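Local coordinates for MUTM (fpg) protein (Thermus thermophilus, PDB 1EE8), which belongs to the MutM (Fpg) protein family, joining a strand-rich N-terminal domain to a helical H2TH domain and a zinc finger held by four cysteines, at residues 50-55 against 151-156; 168-173 against 195-200; 205-210 against 226-231; 245-250 against 254-259. One frame throughout, in Å; residues are numbered along the deposited sequence.

Contact 1 (50-55 against 151-156); sequences RGKFLL and LDQRLA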
loop_
_atom_site.group_PDB
_atom_site.type_symbol
_atom_site.label_atom_id
_atom_site.label_comp_id
_atom_site.label_asym_id
_atom_site.label_seq_id
_atom_site.Cartn_x
_atom_site.Cartn_y
_atom_site.Cartn_z
ATOM N N ARG A 50 -2.820 21.653 -4.418
ATOM C CA ARG A 50 -3.325 21.798 -5.766
ATOM C C ARG A 50 -4.805 22.023 -5.500
ATOM O O ARG A 50 -5.480 21.151 -4.945
ATOM C CB ARG A 50 -3.113 20.518 -6.571
ATOM C CG ARG A 50 -3.442 20.662 -8.044
ATOM C CD ARG A 50 -2.378 21.455 -8.781
ATOM N NE ARG A 50 -2.701 21.615 -10.199
ATOM C CZ ARG A 50 -3.515 22.546 -10.690
ATOM N NH1 ARG A 50 -4.100 23.420 -9.882
ATOM N NH2 ARG A 50 -3.746 22.599 -11.996
ATOM N N GLY A 51 -5.298 23.199 -5.869
ATOM C CA GLY A 51 -6.693 23.513 -5.621
ATOM C C GLY A 51 -6.934 23.442 -4.123
ATOM O O GLY A 51 -6.253 24.113 -3.337
ATOM N N LYS A 52 -7.889 22.613 -3.727
ATOM C CA LYS A 52 -8.230 22.436 -2.318
ATOM C C LYS A 52 -7.595 21.180 -1.749
ATOM O O LYS A 52 -7.875 20.804 -0.613
ATOM C CB LYS A 52 -9.744 22.333 -2.148
ATOM C CG LYS A 52 -10.499 23.564 -2.578
ATOM C CD LYS A 52 -11.990 23.344 -2.488
ATOM C CE LYS A 52 -12.744 24.532 -3.051
ATOM N NZ LYS A 52 -14.189 24.224 -3.213
ATOM N N PHE A 53 -6.748 20.524 -2.533
ATOM C CA PHE A 53 -6.100 19.307 -2.066
ATOM C C PHE A 53 -4.762 19.573 -1.416
ATOM O O PHE A 53 -4.014 20.461 -1.825
ATOM C CB PHE A 53 -5.855 18.318 -3.210
ATOM C CG PHE A 53 -7.102 17.789 -3.843
ATOM C CD1 PHE A 53 -7.634 18.399 -4.975
ATOM C CD2 PHE A 53 -7.727 16.651 -3.334
ATOM C CE1 PHE A 53 -8.763 17.881 -5.592
ATOM C CE2 PHE A 53 -8.860 16.127 -3.945
ATOM C CZ PHE A 53 -9.376 16.738 -5.072
ATOM N N LEU A 54 -4.466 18.774 -0.405
ATOM C CA LEU A 54 -3.204 18.863 0.300
ATOM C C LEU A 54 -2.484 17.579 -0.110
ATOM O O LEU A 54 -3.072 16.497 -0.066
ATOM C CB LEU A 54 -3.472 18.883 1.800
ATOM C CG LEU A 54 -2.454 19.525 2.734
ATOM C CD1 LEU A 54 -2.161 20.953 2.296
ATOM C CD2 LEU A 54 -3.011 19.492 4.155
ATOM N N LEU A 55 -1.234 17.692 -0.538
ATOM C CA LEU A 55 -0.483 16.512 -0.949
ATOM C C LEU A 55 0.840 16.388 -0.202
ATOM O O LEU A 55 1.679 17.287 -0.257
ATOM C CB LEU A 55 -0.198 16.537 -2.455
ATOM C CG LEU A 55 -1.343 16.531 -3.473
ATOM C CD1 LEU A 55 -1.972 17.917 -3.576
ATOM C CD2 LEU A 55 -0.793 16.107 -4.831
ATOM N N LEU A 151 -16.953 28.415 -9.331
ATOM C CA LEU A 151 -16.916 27.202 -8.531
ATOM C C LEU A 151 -16.490 25.963 -9.300
ATOM O O LEU A 151 -16.134 24.954 -8.694
ATOM C CB LEU A 151 -18.289 26.953 -7.910
ATOM C CG LEU A 151 -18.560 27.514 -6.513
ATOM C CD1 LEU A 151 -18.015 28.928 -6.372
ATOM C CD2 LEU A 151 -20.057 27.475 -6.267
ATOM N N ASP A 152 -16.526 26.031 -10.628
ATOM C CA ASP A 152 -16.151 24.884 -11.448
ATOM C C ASP A 152 -14.785 24.347 -11.056
ATOM O O ASP A 152 -14.622 23.145 -10.845
ATOM C CB ASP A 152 -16.150 25.253 -12.935
ATOM C CG ASP A 152 -17.117 24.398 -13.746
ATOM O OD1 ASP A 152 -17.055 24.444 -14.995
ATOM O OD2 ASP A 152 -17.943 23.684 -13.126
ATOM N N GLN A 153 -13.816 25.252 -10.964
ATOM C CA GLN A 153 -12.441 24.928 -10.595
ATOM C C GLN A 153 -11.585 24.474 -11.766
ATOM O O GLN A 153 -10.408 24.152 -11.609
ATOM C CB GLN A 153 -12.408 23.899 -9.460
ATOM C CG GLN A 153 -12.903 24.483 -8.140
ATOM C CD GLN A 153 -12.316 23.788 -6.937
ATOM O OE1 GLN A 153 -11.107 23.573 -6.861
ATOM N NE2 GLN A 153 -13.169 23.449 -5.975
ATOM N N ARG A 154 -12.187 24.447 -12.947
ATOM C CA ARG A 154 -11.461 24.100 -14.156
ATOM C C ARG A 154 -10.980 25.457 -14.659
ATOM O O ARG A 154 -10.046 25.551 -15.454
ATOM C CB ARG A 154 -12.396 23.461 -15.176
ATOM C CG ARG A 154 -13.759 24.128 -15.244
ATOM C CD ARG A 154 -14.598 23.641 -16.430
ATOM N NE ARG A 154 -15.029 22.248 -16.322
ATOM C CZ ARG A 154 -14.238 21.198 -16.510
ATOM N NH1 ARG A 154 -12.964 21.365 -16.818
ATOM N NH2 ARG A 154 -14.731 19.974 -16.401
ATOM N N LEU A 155 -11.638 26.505 -14.169
ATOM C CA LEU A 155 -11.303 27.880 -14.523
ATOM C C LEU A 155 -10.533 28.543 -13.389
ATOM O O LEU A 155 -9.615 29.322 -13.626
ATOM C CB LEU A 155 -12.570 28.697 -14.800
ATOM C CG LEU A 155 -13.272 28.590 -16.157
ATOM C CD1 LEU A 155 -13.853 27.195 -16.358
ATOM C CD2 LEU A 155 -14.376 29.640 -16.219
ATOM N N ALA A 156 -10.922 28.229 -12.157
ATOM C CA ALA A 156 -10.289 28.793 -10.969
ATOM C C ALA A 156 -10.176 27.740 -9.869
ATOM O O ALA A 156 -11.059 27.618 -9.019
ATOM C CB ALA A 156 -11.109 29.980 -10.468
HETATM O O HOH W 1 -9.821 21.587 -5.623
#
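K52 and Q153 each place CG anti to the carbonyl carbon, with chi1 at -62° and -69°. Both chains then run out extended, and they cross at about a right angle where their ends meet. K52 NZ stands 3.0 Å from Q153 NE2. Both atoms are donors, so the approach is not a hydrogen bond. It is close for such a pair, and the exact position of the lysine end is doubtful. K52 CE also lies near the same amide nitrogen.

The polar link is made by water. One water accepts from the backbone N of K52 at 2.9 Å and donates to Q153 OE1 at 2.7 Å. The N of G158 also donates to Q153 OE1. With these two partners on OE1, the amide turns NE2 toward the lysine.

Segment 50-55 forms a type II' turn from R50 to F53. G51 sits at its first corner with phi 60°. F53 N bonds to R50 O at 2.8 Å, and R50 N bonds back to F53 O at 3.1 Å. E124 accepts from G51 N and forms a salt bridge with R50 NH1, holding the turn from outside.

Q153 also has positive phi and is the first residue to leave the helical path after helix 146-152. The contact therefore bridges two domains: the hairpin turn between strands 42-50 and 53-58 belongs to the Fpg N-terminal domain, the helix end to the H2TH domain. Helix 117-120 lies against R50 and F53, strand 62-67 flanks F53 and L55, and helix 3-17 packs on L54.

Contact 2 (168-173 against 195-200); sequences LFRARL and REVLAE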
loop_
_atom_site.group_PDB
_atom_site.type_symbol
_atom_site.label_atom_id
_atom_site.label_comp_id
_atom_site.label_asym_id
_atom_site.label_seq_id
_atom_site.Cartn_x
_atom_site.Cartn_y
_atom_site.Cartn_z
ATOM N N LEU A 168 -16.835 38.377 -6.093
ATOM C CA LEU A 168 -17.917 38.966 -6.860
ATOM C C LEU A 168 -18.353 40.305 -6.278
ATOM O O LEU A 168 -18.677 41.238 -7.015
ATOM C CB LEU A 168 -19.096 37.990 -6.923
ATOM C CG LEU A 168 -18.824 36.778 -7.824
ATOM C CD1 LEU A 168 -19.863 35.686 -7.592
ATOM C CD2 LEU A 168 -18.834 37.246 -9.291
ATOM N N PHE A 169 -18.362 40.406 -4.957
ATOM C CA PHE A 169 -18.741 41.664 -4.328
ATOM C C PHE A 169 -17.656 42.696 -4.564
ATOM O O PHE A 169 -17.932 43.851 -4.889
ATOM C CB PHE A 169 -18.908 41.530 -2.817
ATOM C CG PHE A 169 -19.118 42.853 -2.134
ATOM C CD1 PHE A 169 -20.356 43.480 -2.182
ATOM C CD2 PHE A 169 -18.057 43.511 -1.524
ATOM C CE1 PHE A 169 -20.534 44.746 -1.632
ATOM C CE2 PHE A 169 -18.224 44.777 -0.972
ATOM C CZ PHE A 169 -19.464 45.394 -1.027
ATOM N N ARG A 170 -16.410 42.286 -4.378
ATOM C CA ARG A 170 -15.330 43.228 -4.561
ATOM C C ARG A 170 -15.349 43.783 -5.982
ATOM O O ARG A 170 -15.094 44.965 -6.189
ATOM C CB ARG A 170 -13.984 42.578 -4.248
ATOM C CG ARG A 170 -12.868 43.598 -4.224
ATOM C CD ARG A 170 -11.603 43.075 -3.596
ATOM N NE ARG A 170 -11.778 42.735 -2.186
ATOM C CZ ARG A 170 -10.767 42.463 -1.369
ATOM N NH1 ARG A 170 -10.994 42.154 -0.100
ATOM N NH2 ARG A 170 -9.523 42.513 -1.828
ATOM N N ALA A 171 -15.683 42.933 -6.950
ATOM C CA ALA A 171 -15.739 43.328 -8.357
ATOM C C ALA A 171 -17.084 43.947 -8.733
ATOM O O ALA A 171 -17.287 44.359 -9.874
ATOM C CB ALA A 171 -15.461 42.116 -9.246
ATOM N N ARG A 172 -18.000 44.003 -7.772
ATOM C CA ARG A 172 -19.329 44.566 -7.991
ATOM C C ARG A 172 -20.051 43.929 -9.178
ATOM O O ARG A 172 -20.565 44.625 -10.060
ATOM C CB ARG A 172 -19.231 46.082 -8.188
ATOM C CG ARG A 172 -18.597 46.822 -7.002
ATOM C CD ARG A 172 -19.452 46.712 -5.750
ATOM N NE ARG A 172 -19.050 47.677 -4.725
ATOM C CZ ARG A 172 -18.003 47.543 -3.916
ATOM N NH1 ARG A 172 -17.225 46.470 -3.985
ATOM N NH2 ARG A 172 -17.722 48.506 -3.043
ATOM N N LEU A 173 -20.102 42.604 -9.186
ATOM C CA LEU A 173 -20.759 41.864 -10.258
ATOM C C LEU A 173 -21.815 40.911 -9.719
ATOM O O LEU A 173 -21.670 40.345 -8.631
ATOM C CB LEU A 173 -19.723 41.075 -11.064
ATOM C CG LEU A 173 -18.703 41.901 -11.845
ATOM C CD1 LEU A 173 -17.671 40.977 -12.493
ATOM C CD2 LEU A 173 -19.428 42.728 -12.900
ATOM N N ARG A 195 -8.118 37.386 -7.420
ATOM C CA ARG A 195 -6.729 37.222 -7.018
ATOM C C ARG A 195 -6.381 37.969 -5.728
ATOM O O ARG A 195 -5.629 37.456 -4.895
ATOM C CB ARG A 195 -5.808 37.667 -8.159
ATOM C CG ARG A 195 -6.189 37.049 -9.510
ATOM C CD ARG A 195 -5.060 37.165 -10.518
ATOM N NE ARG A 195 -3.917 36.363 -10.096
ATOM C CZ ARG A 195 -2.824 36.166 -10.822
ATOM N NH1 ARG A 195 -2.712 36.717 -12.023
ATOM N NH2 ARG A 195 -1.849 35.404 -10.352
ATOM N N GLU A 196 -6.935 39.167 -5.559
ATOM C CA GLU A 196 -6.680 39.972 -4.359
ATOM C C GLU A 196 -7.301 39.355 -3.112
ATOM O O GLU A 196 -6.676 39.305 -2.055
ATOM C CB GLU A 196 -7.254 41.377 -4.511
ATOM C CG GLU A 196 -6.667 42.213 -5.618
ATOM C CD GLU A 196 -7.307 43.587 -5.670
ATOM O OE1 GLU A 196 -7.204 44.327 -4.667
ATOM O OE2 GLU A 196 -7.919 43.922 -6.706
ATOM N N VAL A 197 -8.546 38.909 -3.230
ATOM C CA VAL A 197 -9.232 38.312 -2.091
ATOM C C VAL A 197 -8.515 37.053 -1.622
ATOM O O VAL A 197 -8.324 36.845 -0.427
ATOM C CB VAL A 197 -10.705 37.974 -2.431
ATOM C CG1 VAL A 197 -11.360 37.242 -1.269
ATOM C CG2 VAL A 197 -11.471 39.250 -2.720
ATOM N N LEU A 198 -8.102 36.217 -2.565
ATOM C CA LEU A 198 -7.413 34.987 -2.205
ATOM C C LEU A 198 -6.079 35.318 -1.558
ATOM O O LEU A 198 -5.738 34.773 -0.508
ATOM C CB LEU A 198 -7.208 34.109 -3.443
ATOM C CG LEU A 198 -8.473 33.510 -4.075
ATOM C CD1 LEU A 198 -8.090 32.706 -5.327
ATOM C CD2 LEU A 198 -9.186 32.602 -3.065
ATOM N N ALA A 199 -5.336 36.229 -2.181
ATOM C CA ALA A 199 -4.036 36.635 -1.658
ATOM C C ALA A 199 -4.212 37.206 -0.255
ATOM O O ALA A 199 -3.430 36.911 0.645
ATOM C CB ALA A 199 -3.388 37.683 -2.587
ATOM N N GLU A 200 -5.250 38.019 -0.070
ATOM C CA GLU A 200 -5.524 38.604 1.236
ATOM C C GLU A 200 -5.930 37.528 2.249
ATOM O O GLU A 200 -5.451 37.520 3.385
ATOM C CB GLU A 200 -6.631 39.662 1.122
ATOM C CG GLU A 200 -6.164 40.981 0.511
ATOM C CD GLU A 200 -7.298 41.965 0.273
ATOM O OE1 GLU A 200 -8.243 42.000 1.093
ATOM O OE2 GLU A 200 -7.235 42.714 -0.730
#
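E200 OE1 is gripped by two arginines, R170 through NH1 at 3.0 Å and R227 through its own NH1. The contact lies in the H2TH domain, where the last turn of helix 161-170 faces the later part of helix 184-203. R170 meets E200 end-on in a two-pronged salt bridge. The second prong runs from R170 NH2 to E200 OE2. At 2.5 Å it is unusually short, and its exact length should be taken with caution.

Both carboxylate oxygens lie close to the guanidinium plane. The nitrogens, however, reach the carboxylate from above its plane, and the two flat groups are turned 34° apart. R170 has CG anti to the backbone N (chi1 -171°) and bends at chi3, which carries its end across to the facing helix. E196 adds a second negative charge nearby: its OE1 is 4.1 Å from R170 NH2, beyond a salt bridge. This probably adds to the favourable field around the arginine.

Helix 161-170 ends in a Schellman motif. R172 has positive phi, R172 N bonds to F169 O, and L173 N bonds to L168 O. R172 NH1 also donates to F169 O, from the opposite face of that carbonyl to R172 N.

V197 supplies the apolar side of the arginine site. Its CG2 lies over the centre of the R170 guanidinium, 3.5 Å above the plane.

Contact 3 (205-210 against 226-231); sequences GGSTLS and TRHAVY
Two loop segments meet here, just beyond a Schellman motif that closes helix 184-203. G205, with positive phi, is the C-prime residue of that motif, and segment 205-210 leads away from the helix end. Segment 226-231 comes from later in the long connection to strand 246-249.

S207 and H228 form the polar link. S207 OG and H228 NE2 are 2.8 Å apart in a hydrogen bond, and either could be the donor. The hydroxyl lies at the edge of the imidazole, near its plane. Y163 OH is a second partner of S207 OG, which ties this buried pair to helix 161-170.

L209 forms the apolar half. Its CD2 also sits at the edge of the H228 ring, in plane, 3.9 Å from CE1. Y231 has CG anti to its backbone N (chi1 -171°), which directs the ring to the leucine. The two side chains cross at about a right angle, and I162 touches both.

The carboxylate of E166 accepts from the backbone N of A229, V230 and Y231, fixing the path of this segment. Both L209 methyls reach one ring carbon: Y231 CE2 is 3.6 Å from CD2 and 3.7 Å from CD1.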
loop_
_atom_site.group_PDB
_atom_site.type_symbol
_atom_site.label_atom_id
_atom_site.label_comp_id
_atom_site.label_asym_id
_atom_site.label_seq_id
_atom_site.Cartn_x
_atom_site.Cartn_y
_atom_site.Cartn_z
ATOM N N GLY A 205 -4.501 34.098 7.070
ATOM C CA GLY A 205 -4.675 32.726 7.525
ATOM C C GLY A 205 -6.023 32.050 7.339
ATOM O O GLY A 205 -6.410 31.206 8.154
ATOM N N GLY A 206 -6.743 32.398 6.276
ATOM C CA GLY A 206 -8.032 31.774 6.039
ATOM C C GLY A 206 -9.178 32.385 6.830
ATOM O O GLY A 206 -8.980 33.303 7.635
ATOM N N SER A 207 -10.382 31.860 6.611
ATOM C CA SER A 207 -11.580 32.369 7.271
ATOM C C SER A 207 -12.234 31.425 8.270
ATOM O O SER A 207 -12.579 30.284 7.944
ATOM C CB SER A 207 -12.630 32.758 6.225
ATOM O OG SER A 207 -12.162 33.796 5.383
ATOM N N THR A 208 -12.405 31.908 9.493
ATOM C CA THR A 208 -13.071 31.124 10.516
ATOM C C THR A 208 -14.470 31.709 10.630
ATOM O O THR A 208 -14.653 32.821 11.117
ATOM C CB THR A 208 -12.349 31.220 11.866
ATOM O OG1 THR A 208 -11.061 30.604 11.755
ATOM C CG2 THR A 208 -13.157 30.513 12.950
ATOM N N LEU A 209 -15.448 30.950 10.153
ATOM C CA LEU A 209 -16.838 31.375 10.159
ATOM C C LEU A 209 -17.473 31.362 11.545
ATOM O O LEU A 209 -16.781 31.299 12.569
ATOM C CB LEU A 209 -17.649 30.486 9.208
ATOM C CG LEU A 209 -17.085 30.357 7.786
ATOM C CD1 LEU A 209 -18.009 29.490 6.944
ATOM C CD2 LEU A 209 -16.932 31.735 7.166
ATOM N N SER A 210 -18.800 31.424 11.567
ATOM C CA SER A 210 -19.550 31.433 12.814
ATOM C C SER A 210 -19.492 30.064 13.477
ATOM O O SER A 210 -19.308 29.960 14.690
ATOM C CB SER A 210 -21.006 31.820 12.544
ATOM O OG SER A 210 -21.728 31.940 13.754
ATOM N N THR A 226 -12.959 38.997 9.136
ATOM C CA THR A 226 -13.164 40.394 9.515
ATOM C C THR A 226 -13.212 41.262 8.263
ATOM O O THR A 226 -13.708 42.390 8.294
ATOM C CB THR A 226 -12.034 40.912 10.441
ATOM O OG1 THR A 226 -10.790 40.923 9.732
ATOM C CG2 THR A 226 -11.900 40.012 11.671
ATOM N N ARG A 227 -12.700 40.724 7.158
ATOM C CA ARG A 227 -12.690 41.434 5.884
ATOM C C ARG A 227 -13.900 41.041 5.034
ATOM O O ARG A 227 -14.109 41.596 3.954
ATOM C CB ARG A 227 -11.411 41.113 5.097
ATOM C CG ARG A 227 -10.096 41.479 5.786
ATOM C CD ARG A 227 -9.892 42.980 5.875
ATOM N NE ARG A 227 -8.491 43.331 6.101
ATOM C CZ ARG A 227 -7.517 43.140 5.213
ATOM N NH1 ARG A 227 -7.786 42.601 4.031
ATOM N NH2 ARG A 227 -6.268 43.482 5.505
ATOM N N HIS A 228 -14.688 40.076 5.506
ATOM C CA HIS A 228 -15.865 39.641 4.756
ATOM C C HIS A 228 -16.863 40.772 4.566
ATOM O O HIS A 228 -17.247 41.447 5.522
ATOM C CB HIS A 228 -16.563 38.475 5.456
ATOM C CG HIS A 228 -15.800 37.189 5.391
ATOM N ND1 HIS A 228 -16.300 36.003 5.881
ATOM C CD2 HIS A 228 -14.565 36.908 4.913
ATOM C CE1 HIS A 228 -15.405 35.046 5.708
ATOM N NE2 HIS A 228 -14.343 35.570 5.122
ATOM N N ALA A 229 -17.288 40.961 3.321
ATOM C CA ALA A 229 -18.236 42.009 2.989
ATOM C C ALA A 229 -19.656 41.473 2.917
ATOM O O ALA A 229 -20.593 42.129 3.367
ATOM C CB ALA A 229 -17.859 42.648 1.656
ATOM N N VAL A 230 -19.814 40.276 2.357
ATOM C CA VAL A 230 -21.141 39.699 2.209
ATOM C C VAL A 230 -21.300 38.261 2.695
ATOM O O VAL A 230 -22.382 37.877 3.140
ATOM C CB VAL A 230 -21.599 39.769 0.732
ATOM C CG1 VAL A 230 -21.628 41.226 0.262
ATOM C CG2 VAL A 230 -20.665 38.942 -0.146
ATOM N N TYR A 231 -20.246 37.456 2.609
ATOM C CA TYR A 231 -20.370 36.076 3.055
ATOM C C TYR A 231 -20.713 35.965 4.537
ATOM O O TYR A 231 -20.078 36.593 5.386
ATOM C CB TYR A 231 -19.099 35.264 2.800
ATOM C CG TYR A 231 -19.358 33.804 3.087
ATOM C CD1 TYR A 231 -19.952 32.985 2.127
ATOM C CD2 TYR A 231 -19.146 33.278 4.364
ATOM C CE1 TYR A 231 -20.339 31.680 2.431
ATOM C CE2 TYR A 231 -19.532 31.980 4.682
ATOM C CZ TYR A 231 -20.130 31.187 3.711
ATOM O OH TYR A 231 -20.533 29.912 4.033
#

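Contact 4 (245-250 against 254-259); sequences VERRVV and GTHFCP. With ZN (zinc ion), chain C.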
loop_
_atom_site.group_PDB
_atom_site.type_symbol
_atom_site.label_atom_id
_atom_site.label_comp_id
_atom_site.label_asym_id
_atom_site.label_seq_id
_atom_site.Cartn_x
_atom_site.Cartn_y
_atom_site.Cartn_z
ATOM N N VAL A 245 -27.588 42.927 3.284
ATOM C CA VAL A 245 -27.011 41.886 2.441
ATOM C C VAL A 245 -28.023 40.754 2.285
ATOM O O VAL A 245 -28.637 40.321 3.261
ATOM C CB VAL A 245 -25.718 41.315 3.059
ATOM C CG1 VAL A 245 -25.226 40.138 2.237
ATOM C CG2 VAL A 245 -24.649 42.396 3.128
ATOM N N GLU A 246 -28.202 40.280 1.058
ATOM C CA GLU A 246 -29.141 39.197 0.792
ATOM C C GLU A 246 -28.445 37.869 0.519
ATOM O O GLU A 246 -27.250 37.823 0.206
ATOM C CB GLU A 246 -30.027 39.537 -0.405
ATOM C CG GLU A 246 -30.913 40.743 -0.194
ATOM C CD GLU A 246 -31.964 40.872 -1.273
ATOM O OE1 GLU A 246 -32.664 41.907 -1.290
ATOM O OE2 GLU A 246 -32.091 39.937 -2.099
ATOM N N ARG A 247 -29.211 36.789 0.628
ATOM C CA ARG A 247 -28.681 35.455 0.393
ATOM C C ARG A 247 -29.668 34.603 -0.391
ATOM O O ARG A 247 -30.667 34.138 0.153
ATOM C CB ARG A 247 -28.352 34.782 1.727
ATOM C CG ARG A 247 -27.917 33.327 1.611
ATOM C CD ARG A 247 -27.410 32.819 2.952
ATOM N NE ARG A 247 -27.141 31.384 2.947
ATOM C CZ ARG A 247 -28.075 30.446 3.074
ATOM N NH1 ARG A 247 -27.734 29.166 3.054
ATOM N NH2 ARG A 247 -29.346 30.787 3.234
ATOM N N ARG A 248 -29.387 34.416 -1.676
ATOM C CA ARG A 248 -30.239 33.601 -2.535
ATOM C C ARG A 248 -29.762 32.157 -2.513
ATOM O O ARG A 248 -28.568 31.885 -2.643
ATOM C CB ARG A 248 -30.212 34.118 -3.978
ATOM C CG ARG A 248 -31.051 35.360 -4.206
ATOM C CD ARG A 248 -32.114 35.107 -5.265
ATOM N NE ARG A 248 -31.575 35.116 -6.622
ATOM C CZ ARG A 248 -31.301 36.222 -7.307
ATOM N NH1 ARG A 248 -31.514 37.413 -6.760
ATOM N NH2 ARG A 248 -30.825 36.140 -8.541
ATOM N N VAL A 249 -30.697 31.231 -2.343
ATOM C CA VAL A 249 -30.351 29.817 -2.315
ATOM C C VAL A 249 -30.814 29.168 -3.614
ATOM O O VAL A 249 -31.918 29.433 -4.092
ATOM C CB VAL A 249 -31.020 29.097 -1.123
ATOM C CG1 VAL A 249 -30.328 27.763 -0.869
ATOM C CG2 VAL A 249 -30.964 29.971 0.116
ATOM N N VAL A 250 -29.960 28.325 -4.188
ATOM C CA VAL A 250 -30.278 27.634 -5.435
ATOM C C VAL A 250 -30.015 26.145 -5.262
ATOM O O VAL A 250 -28.876 25.690 -5.387
ATOM C CB VAL A 250 -29.408 28.150 -6.608
ATOM C CG1 VAL A 250 -29.882 27.528 -7.919
ATOM C CG2 VAL A 250 -29.470 29.670 -6.679
ATOM N N GLY A 254 -26.270 28.503 -1.053
ATOM C CA GLY A 254 -26.416 29.901 -0.703
ATOM C C GLY A 254 -25.384 30.763 -1.397
ATOM O O GLY A 254 -24.279 30.312 -1.684
ATOM N N THR A 255 -25.755 32.008 -1.670
ATOM C CA THR A 255 -24.868 32.963 -2.321
ATOM C C THR A 255 -25.167 34.331 -1.727
ATOM O O THR A 255 -26.286 34.840 -1.857
ATOM C CB THR A 255 -25.108 32.996 -3.847
ATOM O OG1 THR A 255 -24.741 31.732 -4.415
ATOM C CG2 THR A 255 -24.282 34.097 -4.502
ATOM N N HIS A 256 -24.174 34.916 -1.059
ATOM C CA HIS A 256 -24.337 36.228 -0.437
ATOM C C HIS A 256 -23.950 37.332 -1.411
ATOM O O HIS A 256 -22.976 37.197 -2.152
ATOM C CB HIS A 256 -23.478 36.343 0.823
ATOM C CG HIS A 256 -23.762 35.295 1.852
ATOM N ND1 HIS A 256 -23.431 33.969 1.676
ATOM C CD2 HIS A 256 -24.341 35.379 3.074
ATOM C CE1 HIS A 256 -23.792 33.280 2.745
ATOM N NE2 HIS A 256 -24.348 34.113 3.608
ATOM N N PHE A 257 -24.705 38.427 -1.392
ATOM C CA PHE A 257 -24.448 39.541 -2.297
ATOM C C PHE A 257 -25.293 40.758 -1.934
ATOM O O PHE A 257 -26.288 40.641 -1.215
ATOM C CB PHE A 257 -24.807 39.123 -3.721
ATOM C CG PHE A 257 -26.285 38.963 -3.934
ATOM C CD1 PHE A 257 -27.019 39.944 -4.595
ATOM C CD2 PHE A 257 -26.958 37.853 -3.420
ATOM C CE1 PHE A 257 -28.405 39.822 -4.742
ATOM C CE2 PHE A 257 -28.337 37.724 -3.560
ATOM C CZ PHE A 257 -29.064 38.711 -4.222
ATOM N N CYS A 258 -24.884 41.924 -2.431
ATOM C CA CYS A 258 -25.633 43.154 -2.214
ATOM C C CYS A 258 -26.341 43.394 -3.533
ATOM O O CYS A 258 -25.693 43.590 -4.569
ATOM C CB CYS A 258 -24.717 44.344 -1.915
ATOM S SG CYS A 258 -25.611 45.939 -1.883
ATOM N N PRO A 259 -27.682 43.362 -3.522
ATOM C CA PRO A 259 -28.451 43.578 -4.751
ATOM C C PRO A 259 -28.090 44.892 -5.437
ATOM O O PRO A 259 -27.815 44.923 -6.639
ATOM C CB PRO A 259 -29.897 43.549 -4.261
ATOM C CG PRO A 259 -29.830 42.608 -3.080
ATOM C CD PRO A 259 -28.578 43.083 -2.385
HETATM ZN ZN ZN C . -24.179 47.674 -1.234
#
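R247 and H256 lie side by side and point the same way. The aliphatic part of the arginine covers the imidazole: R247 CG is 4.2 Å from the ring centroid and close to the ring normal, a CH-pi contact. Further out, R247 CD comes within 3.4 Å of H256 NE2. The guanidinium is turned 58° from the ring and meets H256 CE1 with its edge. R247 reaches this position with CG anti to the backbone N and the chain extended to NE. Its guanidinium also has G254 CA over one face.

E246, R248 and F257 share the other side of the sheet with T255. F257 has CG between the backbone N and the carbonyl carbon (chi1 70°), and this swings its ring across the facing strand. R248 CG meets the ring edge, 3.7 Å from CE2. The E246 carboxylate is inclined 67° to the ring, with OE2 beside CZ, and also packs on P259, with E246 CD 3.3 Å from P259 CG.

These side chains sit on the antiparallel beta hairpin of the zinc finger. E246 and F257 are a hydrogen-bonded pair, with E246 N to F257 O at 3.0 Å and F257 N to E246 O at 3.1 Å. R248 and T255 form the next such pair, its T255 N to R248 O bond weak. Just past the second strand, C258 SG binds zinc at 2.3 Å, and C238, C241 and C261 complete the site. The F257 and F176 rings meet edge-to-face, and F176 also makes a cation-pi contact with R248. K147 NZ bonds to T255 OG1.

How the contacts relate
The four contacts follow one another along the chain, each closing before the next opens. Contact 1 stands apart. Its centre is about 17 Å from that of contact 2 and about 23 Å from that of contact 4, and it touches neither. It ties the strand-rich N-terminal part to helix 146-152. Contacts 2, 3 and 4 form a connected group with centres about 13 to 16 Å apart. F169 of contact 2 packs on A229 and V230 of contact 3 and on C258 of contact 4. V230 and Y231 of contact 3 lie against H256. The helical H2TH part, its following loops and the zinc finger hairpin thus pack as one continuous unit.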